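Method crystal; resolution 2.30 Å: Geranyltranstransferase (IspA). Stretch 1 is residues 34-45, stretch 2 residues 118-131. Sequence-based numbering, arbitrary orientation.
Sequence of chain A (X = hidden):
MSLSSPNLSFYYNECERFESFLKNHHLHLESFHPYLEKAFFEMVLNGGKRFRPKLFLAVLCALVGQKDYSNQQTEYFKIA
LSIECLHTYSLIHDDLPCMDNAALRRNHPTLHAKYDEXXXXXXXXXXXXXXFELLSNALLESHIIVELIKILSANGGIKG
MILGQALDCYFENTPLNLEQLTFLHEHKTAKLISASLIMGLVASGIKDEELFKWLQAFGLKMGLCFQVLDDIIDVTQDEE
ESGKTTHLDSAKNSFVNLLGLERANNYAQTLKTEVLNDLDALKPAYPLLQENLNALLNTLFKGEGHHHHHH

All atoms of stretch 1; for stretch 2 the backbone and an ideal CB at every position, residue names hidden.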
ATOM      1  N   PRO A  34      22.883   4.432   5.796  1.00 53.90           N
ATOM      2  CA  PRO A  34      23.947   3.735   5.067  1.00 55.55           C
ATOM      3  C   PRO A  34      23.462   2.814   3.945  1.00 57.76           C
ATOM      4  O   PRO A  34      24.149   2.686   2.926  1.00 58.96           O
ATOM      5  CB  PRO A  34      24.616   2.871   6.142  1.00 56.98           C
ATOM      6  CG  PRO A  34      24.207   3.423   7.409  1.00 55.58           C
ATOM      7  CD  PRO A  34      22.894   4.093   7.227  1.00 53.62           C
ATOM      8  N   TYR A  35      22.311   2.164   4.120  1.00 55.71           N
ATOM      9  CA  TYR A  35      21.949   1.118   3.167  1.00 54.89           C
ATOM     10  C   TYR A  35      20.508   1.012   2.681  1.00 54.35           C
ATOM     11  O   TYR A  35      20.211   0.133   1.883  1.00 57.43           O
ATOM     12  CB  TYR A  35      22.451  -0.250   3.644  1.00 53.07           C
ATOM     13  CG  TYR A  35      21.923  -0.752   4.972  1.00 55.03           C
ATOM     14  CD1 TYR A  35      20.542  -0.948   5.187  1.00 48.63           C
ATOM     15  CD2 TYR A  35      22.812  -1.110   5.997  1.00 51.90           C
ATOM     16  CE1 TYR A  35      20.054  -1.442   6.406  1.00 42.77           C
ATOM     17  CE2 TYR A  35      22.340  -1.617   7.212  1.00 52.02           C
ATOM     18  CZ  TYR A  35      20.961  -1.779   7.409  1.00 52.07           C
ATOM     19  OH  TYR A  35      20.499  -2.273   8.608  1.00 52.47           O
ATOM     20  N   LEU A  36      19.630   1.893   3.141  1.00 52.58           N
ATOM     21  CA  LEU A  36      18.205   1.786   2.814  1.00 55.62           C
ATOM     22  C   LEU A  36      17.873   1.859   1.310  1.00 54.30           C
ATOM     23  O   LEU A  36      16.990   1.141   0.827  1.00 59.36           O
ATOM     24  CB  LEU A  36      17.396   2.816   3.608  1.00 53.78           C
ATOM     25  CG  LEU A  36      15.899   2.529   3.748  1.00 52.12           C
ATOM     26  CD1 LEU A  36      15.671   1.351   4.692  1.00 56.63           C
ATOM     27  CD2 LEU A  36      15.185   3.772   4.240  1.00 50.61           C
ATOM     28  N   GLU A  37      18.603   2.699   0.579  1.00 55.63           N
ATOM     29  CA  GLU A  37      18.399   2.898  -0.855  1.00 54.40           C
ATOM     30  C   GLU A  37      18.749   1.671  -1.711  1.00 57.02           C
ATOM     31  O   GLU A  37      18.046   1.366  -2.692  1.00 53.65           O
ATOM     32  CB  GLU A  37      19.204   4.114  -1.324  1.00 56.99           C
ATOM     33  CG  GLU A  37      19.007   4.494  -2.796  1.00 57.95           C
ATOM     34  CD  GLU A  37      20.143   5.357  -3.307  1.00 75.76           C
ATOM     35  OE1 GLU A  37      21.143   4.785  -3.792  1.00 85.07           O
ATOM     36  OE2 GLU A  37      20.041   6.601  -3.218  1.00 73.70           O
ATOM     37  N   LYS A  38      19.837   0.982  -1.363  1.00 52.19           N
ATOM     38  CA  LYS A  38      20.201  -0.240  -2.090  1.00 57.62           C
ATOM     39  C   LYS A  38      19.320  -1.411  -1.649  1.00 55.81           C
ATOM     40  O   LYS A  38      18.911  -2.230  -2.475  1.00 60.49           O
ATOM     41  CB  LYS A  38      21.703  -0.592  -1.992  1.00 62.32           C
ATOM     42  CG  LYS A  38      22.349  -0.436  -0.613  1.00 68.41           C
ATOM     43  CD  LYS A  38      23.512   0.578  -0.609  1.00 79.24           C
ATOM     44  CE  LYS A  38      23.084   2.016  -0.962  1.00 81.17           C
ATOM     45  NZ  LYS A  38      22.249   2.670   0.091  1.00 70.44           N
ATOM     46  N   ALA A  39      19.006  -1.453  -0.353  1.00 51.32           N
ATOM     47  CA  ALA A  39      18.140  -2.478   0.223  1.00 48.28           C
ATOM     48  C   ALA A  39      16.688  -2.423  -0.293  1.00 47.30           C
ATOM     49  O   ALA A  39      15.999  -3.439  -0.282  1.00 46.22           O
ATOM     50  CB  ALA A  39      18.151  -2.368   1.709  1.00 42.03           C
ATOM     51  N   PHE A  40      16.239  -1.244  -0.729  1.00 43.30           N
ATOM     52  CA  PHE A  40      14.870  -1.051  -1.236  1.00 45.13           C
ATOM     53  C   PHE A  40      14.492  -1.975  -2.396  1.00 43.27           C
ATOM     54  O   PHE A  40      13.491  -2.674  -2.313  1.00 48.14           O
ATOM     55  CB  PHE A  40      14.623   0.419  -1.628  1.00 42.84           C
ATOM     56  CG  PHE A  40      13.248   0.680  -2.190  1.00 46.59           C
ATOM     57  CD1 PHE A  40      12.100   0.431  -1.424  1.00 41.87           C
ATOM     58  CD2 PHE A  40      13.096   1.180  -3.481  1.00 39.29           C
ATOM     59  CE1 PHE A  40      10.835   0.678  -1.938  1.00 38.22           C
ATOM     60  CE2 PHE A  40      11.827   1.432  -4.012  1.00 43.07           C
ATOM     61  CZ  PHE A  40      10.696   1.185  -3.247  1.00 46.26           C
ATOM     62  N   PHE A  41      15.301  -1.989  -3.457  1.00 44.44           N
ATOM     63  CA  PHE A  41      14.959  -2.719  -4.674  1.00 42.32           C
ATOM     64  C   PHE A  41      15.686  -4.059  -4.814  1.00 43.76           C
ATOM     65  O   PHE A  41      15.400  -4.838  -5.723  1.00 45.35           O
ATOM     66  CB  PHE A  41      15.224  -1.835  -5.889  1.00 48.23           C
ATOM     67  CG  PHE A  41      14.139  -1.896  -6.939  1.00 52.52           C
ATOM     68  CD1 PHE A  41      12.838  -1.470  -6.650  1.00 53.56           C
ATOM     69  CD2 PHE A  41      14.424  -2.357  -8.222  1.00 56.39           C
ATOM     70  CE1 PHE A  41      11.825  -1.510  -7.630  1.00 46.08           C
ATOM     71  CE2 PHE A  41      13.431  -2.403  -9.208  1.00 51.80           C
ATOM     72  CZ  PHE A  41      12.126  -1.977  -8.909  1.00 54.52           C
ATOM     73  N   GLU A  42      16.614  -4.317  -3.899  1.00 43.83           N
ATOM     74  CA  GLU A  42      17.481  -5.486  -3.929  1.00 47.27           C
ATOM     75  C   GLU A  42      16.756  -6.818  -4.174  1.00 49.07           C
ATOM     76  O   GLU A  42      17.170  -7.598  -5.034  1.00 49.47           O
ATOM     77  CB  GLU A  42      18.279  -5.557  -2.619  1.00 48.54           C
ATOM     78  CG  GLU A  42      19.501  -6.438  -2.694  1.00 55.00           C
ATOM     79  CD  GLU A  42      20.370  -6.360  -1.444  1.00 60.50           C
ATOM     80  OE1 GLU A  42      20.479  -5.263  -0.850  1.00 66.85           O
ATOM     81  OE2 GLU A  42      20.956  -7.396  -1.068  1.00 66.17           O
ATOM     82  N   MET A  43      15.676  -7.070  -3.427  1.00 48.84           N
ATOM     83  CA  MET A  43      14.900  -8.308  -3.581  1.00 43.68           C
ATOM     84  C   MET A  43      14.044  -8.316  -4.862  1.00 37.96           C
ATOM     85  O   MET A  43      13.613  -9.382  -5.316  1.00 40.00           O
ATOM     86  CB  MET A  43      14.031  -8.583  -2.346  1.00 38.15           C
ATOM     87  CG  MET A  43      14.792  -8.715  -1.034  1.00 53.95           C
ATOM     88  SD  MET A  43      16.194  -9.860  -1.062  1.00 46.52           S
ATOM     89  CE  MET A  43      17.560  -8.786  -0.820  1.00 57.28           C
ATOM     90  N   VAL A  44      13.799  -7.147  -5.447  1.00 38.57           N
ATOM     91  CA  VAL A  44      13.102  -7.101  -6.742  1.00 43.91           C
ATOM     92  C   VAL A  44      14.101  -7.483  -7.836  1.00 49.96           C
ATOM     93  O   VAL A  44      13.769  -8.235  -8.754  1.00 50.56           O
ATOM     94  CB  VAL A  44      12.489  -5.704  -7.062  1.00 39.28           C
ATOM     95  CG1 VAL A  44      11.540  -5.779  -8.279  1.00 37.33           C
ATOM     96  CG2 VAL A  44      11.760  -5.152  -5.859  1.00 29.62           C
ATOM     97  N   LEU A  45      15.328  -6.972  -7.711  1.00 55.61           N
ATOM     98  CA  LEU A  45      16.392  -7.254  -8.680  1.00 59.15           C
ATOM     99  C   LEU A  45      16.809  -8.707  -8.639  1.00 55.51           C
ATOM    100  O   LEU A  45      17.003  -9.334  -9.677  1.00 58.53           O
ATOM    101  CB  LEU A  45      17.615  -6.363  -8.440  1.00 55.80           C
ATOM    102  CG  LEU A  45      17.434  -4.870  -8.719  1.00 65.26           C
ATOM    103  CD1 LEU A  45      18.651  -4.081  -8.277  1.00 59.92           C
ATOM    104  CD2 LEU A  45      17.137  -4.613 -10.191  1.00 66.63           C
ATOM    105  N   UNK A 118      13.996  -5.271  11.198  1.00 46.05           N
ATOM    106  CA  UNK A 118      13.318  -3.998  11.056  1.00 48.79           C
ATOM    107  C   UNK A 118      13.356  -3.502   9.612  1.00 52.03           C
ATOM    108  O   UNK A 118      12.291  -3.218   9.024  1.00 45.12           O
ATOM    109  CB  UNK A 118      13.948  -2.961  11.988  1.00 48.79           C
ATOM    110  N   UNK A 119      14.571  -3.462   9.048  1.00 44.45           N
ATOM    111  CA  UNK A 119      14.815  -3.160   7.629  1.00 47.75           C
ATOM    112  C   UNK A 119      13.906  -3.951   6.679  1.00 44.51           C
ATOM    113  O   UNK A 119      13.271  -3.366   5.802  1.00 47.33           O
ATOM    114  CB  UNK A 119      16.278  -3.450   7.286  1.00 47.75           C
ATOM    115  N   UNK A 120      13.833  -5.265   6.879  1.00 41.29           N
ATOM    116  CA  UNK A 120      12.944  -6.135   6.106  1.00 38.52           C
ATOM    117  C   UNK A 120      11.455  -5.778   6.212  1.00 43.61           C
ATOM    118  O   UNK A 120      10.799  -5.655   5.193  1.00 37.60           O
ATOM    119  CB  UNK A 120      13.142  -7.583   6.560  1.00 38.52           C
ATOM    120  N   UNK A 121      10.934  -5.612   7.427  1.00 43.67           N
ATOM    121  CA  UNK A 121       9.533  -5.217   7.611  1.00 44.08           C
ATOM    122  C   UNK A 121       9.229  -3.923   6.867  1.00 44.03           C
ATOM    123  O   UNK A 121       8.248  -3.839   6.091  1.00 35.29           O
ATOM    124  CB  UNK A 121       9.213  -5.053   9.098  1.00 44.08           C
ATOM    125  N   UNK A 122      10.104  -2.939   7.082  1.00 39.78           N
ATOM    126  CA  UNK A 122       9.934  -1.601   6.529  1.00 44.48           C
ATOM    127  C   UNK A 122      10.116  -1.533   5.019  1.00 42.59           C
ATOM    128  O   UNK A 122       9.384  -0.806   4.336  1.00 45.41           O
ATOM    129  CB  UNK A 122      10.922  -0.643   7.198  1.00 44.48           C
ATOM    130  N   UNK A 123      11.069  -2.293   4.496  1.00 40.25           N
ATOM    131  CA  UNK A 123      11.204  -2.418   3.037  1.00 40.85           C
ATOM    132  C   UNK A 123      10.056  -3.157   2.342  1.00 43.45           C
ATOM    133  O   UNK A 123       9.612  -2.715   1.272  1.00 39.86           O
ATOM    134  CB  UNK A 123      12.515  -3.140   2.717  1.00 40.85           C
ATOM    135  N   UNK A 124       9.536  -4.227   2.951  1.00 36.48           N
ATOM    136  CA  UNK A 124       8.272  -4.808   2.461  1.00 35.71           C
ATOM    137  C   UNK A 124       7.128  -3.790   2.475  1.00 30.88           C
ATOM    138  O   UNK A 124       6.345  -3.696   1.528  1.00 48.20           O
ATOM    139  CB  UNK A 124       7.888  -6.022   3.310  1.00 35.71           C
ATOM    140  N   UNK A 125       7.040  -3.014   3.552  1.00 37.28           N
ATOM    141  CA  UNK A 125       6.053  -1.942   3.692  1.00 45.05           C
ATOM    142  C   UNK A 125       6.159  -0.892   2.596  1.00 42.71           C
ATOM    143  O   UNK A 125       5.145  -0.490   2.017  1.00 43.60           O
ATOM    144  CB  UNK A 125       6.208  -1.268   5.057  1.00 45.05           C
ATOM    145  N   UNK A 126       7.387  -0.458   2.322  1.00 35.95           N
ATOM    146  CA  UNK A 126       7.660   0.494   1.248  1.00 34.42           C
ATOM    147  C   UNK A 126       7.350  -0.044  -0.132  1.00 44.15           C
ATOM    148  O   UNK A 126       6.788   0.693  -0.991  1.00 28.76           O
ATOM    149  CB  UNK A 126       9.127   0.925   1.299  1.00 34.42           C
ATOM    150  N   UNK A 127       7.704  -1.311  -0.365  1.00 33.80           N
ATOM    151  CA  UNK A 127       7.374  -1.914  -1.664  1.00 38.73           C
ATOM    152  C   UNK A 127       5.867  -2.086  -1.923  1.00 39.16           C
ATOM    153  O   UNK A 127       5.410  -1.973  -3.064  1.00 44.04           O
ATOM    154  CB  UNK A 127       8.054  -3.281  -1.767  1.00 38.73           C
ATOM    155  N   UNK A 128       5.123  -2.369  -0.858  1.00 38.40           N
ATOM    156  CA  UNK A 128       3.667  -2.353  -0.857  1.00 29.89           C
ATOM    157  C   UNK A 128       3.128  -0.984  -1.276  1.00 41.52           C
ATOM    158  O   UNK A 128       2.344  -0.920  -2.198  1.00 32.03           O
ATOM    159  CB  UNK A 128       3.136  -2.729   0.528  1.00 29.89           C
ATOM    160  N   UNK A 129       3.544   0.087  -0.587  1.00 37.89           N
ATOM    161  CA  UNK A 129       3.148   1.466  -0.927  1.00 35.59           C
ATOM    162  C   UNK A 129       3.660   1.912  -2.293  1.00 37.79           C
ATOM    163  O   UNK A 129       2.936   2.602  -3.076  1.00 36.31           O
ATOM    164  CB  UNK A 129       3.660   2.433   0.142  1.00 35.59           C
ATOM    165  N   UNK A 130       4.886   1.498  -2.604  1.00 23.36           N
ATOM    166  CA  UNK A 130       5.521   1.834  -3.912  1.00 29.06           C
ATOM    167  C   UNK A 130       4.766   1.380  -5.162  1.00 36.04           C
ATOM    168  O   UNK A 130       4.813   2.073  -6.174  1.00 37.65           O
ATOM    169  CB  UNK A 130       6.919   1.215  -3.960  1.00 29.06           C
ATOM    170  N   UNK A 131       4.105   0.221  -5.092  1.00 38.82           N
ATOM    171  CA  UNK A 131       3.261  -0.308  -6.178  1.00 36.41           C
ATOM    172  C   UNK A 131       2.169   0.668  -6.577  1.00 39.36           C
ATOM    173  O   UNK A 131       1.792   0.763  -7.731  1.00 42.04           O
ATOM    174  CB  UNK A 131       2.628  -1.637  -5.761  1.00 36.41           C
TER

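Backbone angles throughout 118-131 are helical, and this helix meets helix 36-45 at 70°, with axes approaching to 9.5 Å. Positions pointing toward stretch 1 should therefore recur at intervals of three or four, and the visible CB atoms confirm it.

At 118 nothing of stretch 1 lies within 5.5 Å of the ideal CB, so many residues would fit; it is Thr118.

Position 119 points toward stretch 1, its ideal CB 4.4 Å from Tyr35 CE1 and 5.5 Å from Leu36 CD1. A hydroxyl close by and apolar carbon beside it suit a small or medium side chain, polar or branched. Thr119 serves both: Tyr35 OH donates a weak hydrogen bond to Thr119 OG1 at 3.4 Å, at the edge of the tyrosine ring, while Thr119 CG2 lies 4.4 Å from Ala39 CB.

Positions 120 and 121 are out of reach and 122 points sideways, so stretch 1 decides little; they are Ala120, Val121 and Leu122.

Position 123 faces the first helix squarely, its ideal CB 4.6 Å from Ala39 O and 5.1 Å from Phe40 CA. With Leu36 and Ala39 nearby, a medium aliphatic chain such as Val, Leu, Ile or Met is favored. Ile123 extends CD1 to 3.5 Å from Ala39 CB and 3.8 Å from Leu36 CD1; its CG2 packs 3.7 Å from Phe40 O.

Position 124 points its CA-to-CB direction away, leaving the choice open, and is Gly124; 125, out of reach, is Asp125.

At 126 the ideal CB is already 3.7 Å from Phe40 CE1, which favors a small residue. Ala126 adds nothing beyond CB, which meets the edge of the Phe40 ring at 3.7 Å from CE1.

Position 127 points sideways, with its ideal CB 4.8 Å from Phe40 CE1, so a longer apolar chain such as Leu or Met could reach inward. Leu127 does so: CD2 lies 3.8 Å from Phe40 CE1 and 4.0 Å from Val44 CG2, and CD1 is 3.6 Å from Phe40 O.

Positions 128 and 129 are out of reach and unconstrained by stretch 1; Asn128 and Thr129 occupy them.

Position 130 points toward stretch 1, its ideal CB 3.8 Å from Phe40 CZ. An aromatic or a large aliphatic residue could pack there. Tyr130, with chi1 in t, presents a ring face to the edge of Phe40: centroids 5.1 Å apart, planes at 81°, Phe40 CZ 3.6 Å from Tyr130 CG.

Position 131 is out of reach; Ser131 OG instead donates to Leu127 O at 2.9 Å within its own helix.

Stretch 2 (118-131) TTAVLIGDALNTYS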
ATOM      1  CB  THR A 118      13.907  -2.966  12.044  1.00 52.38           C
ATOM      2  OG1 THR A 118      13.467  -3.297  13.366  1.00 55.26           O
ATOM      3  CG2 THR A 118      13.436  -1.566  11.726  1.00 55.38           C
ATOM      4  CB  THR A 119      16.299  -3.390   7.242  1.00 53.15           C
ATOM      5  OG1 THR A 119      17.151  -2.577   8.066  1.00 57.69           O
ATOM      6  CG2 THR A 119      16.544  -3.047   5.773  1.00 43.87           C
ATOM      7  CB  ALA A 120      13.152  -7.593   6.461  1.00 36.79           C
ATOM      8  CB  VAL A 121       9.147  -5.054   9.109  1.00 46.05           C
ATOM      9  CG1 VAL A 121       7.709  -4.539   9.245  1.00 51.09           C
ATOM     10  CG2 VAL A 121       9.280  -6.381   9.838  1.00 47.64           C
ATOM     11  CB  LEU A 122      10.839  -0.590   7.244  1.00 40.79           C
ATOM     12  CG  LEU A 122      10.457  -0.303   8.693  1.00 48.12           C
ATOM     13  CD1 LEU A 122      11.494   0.602   9.332  1.00 44.57           C
ATOM     14  CD2 LEU A 122       9.011   0.275   8.835  1.00 33.05           C
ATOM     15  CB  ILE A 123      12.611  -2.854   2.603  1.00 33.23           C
ATOM     16  CG1 ILE A 123      13.489  -1.607   2.581  1.00 46.69           C
ATOM     17  CG2 ILE A 123      12.623  -3.444   1.202  1.00 26.00           C
ATOM     18  CD1 ILE A 123      14.900  -1.899   2.845  1.00 56.69           C
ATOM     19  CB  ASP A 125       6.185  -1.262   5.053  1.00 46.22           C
ATOM     20  CG  ASP A 125       5.604  -2.082   6.179  1.00 61.51           C
ATOM     21  OD1 ASP A 125       5.012  -3.147   5.901  1.00 66.96           O
ATOM     22  OD2 ASP A 125       5.739  -1.652   7.351  1.00 63.38           O
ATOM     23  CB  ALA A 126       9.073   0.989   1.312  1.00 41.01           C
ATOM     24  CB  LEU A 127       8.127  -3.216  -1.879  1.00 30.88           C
ATOM     25  CG  LEU A 127       9.590  -3.055  -2.310  1.00 43.68           C
ATOM     26  CD1 LEU A 127      10.287  -4.386  -2.209  1.00 30.23           C
ATOM     27  CD2 LEU A 127       9.707  -2.482  -3.733  1.00 35.87           C
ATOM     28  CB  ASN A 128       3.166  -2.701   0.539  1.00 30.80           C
ATOM     29  CG  ASN A 128       1.658  -2.831   0.645  1.00 43.21           C
ATOM     30  OD1 ASN A 128       0.888  -2.646  -0.322  1.00 45.61           O
ATOM     31  ND2 ASN A 128       1.219  -3.145   1.848  1.00 41.11           N
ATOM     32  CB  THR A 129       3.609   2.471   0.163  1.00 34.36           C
ATOM     33  OG1 THR A 129       3.224   1.977   1.445  1.00 40.25           O
ATOM     34  CG2 THR A 129       2.963   3.822  -0.033  1.00 39.30           C
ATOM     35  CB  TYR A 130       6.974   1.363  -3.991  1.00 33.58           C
ATOM     36  CG  TYR A 130       7.776   2.022  -5.088  1.00 28.72           C
ATOM     37  CD1 TYR A 130       8.373   1.266  -6.082  1.00 31.47           C
ATOM     38  CD2 TYR A 130       7.925   3.406  -5.134  1.00 35.60           C
ATOM     39  CE1 TYR A 130       9.119   1.870  -7.093  1.00 33.21           C
ATOM     40  CE2 TYR A 130       8.650   4.023  -6.146  1.00 38.81           C
ATOM     41  CZ  TYR A 130       9.243   3.245  -7.124  1.00 41.35           C
ATOM     42  OH  TYR A 130       9.968   3.849  -8.132  1.00 50.15           O
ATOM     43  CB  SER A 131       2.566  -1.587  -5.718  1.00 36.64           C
ATOM     44  OG  SER A 131       3.488  -2.473  -5.122  1.00 46.64           O
TER
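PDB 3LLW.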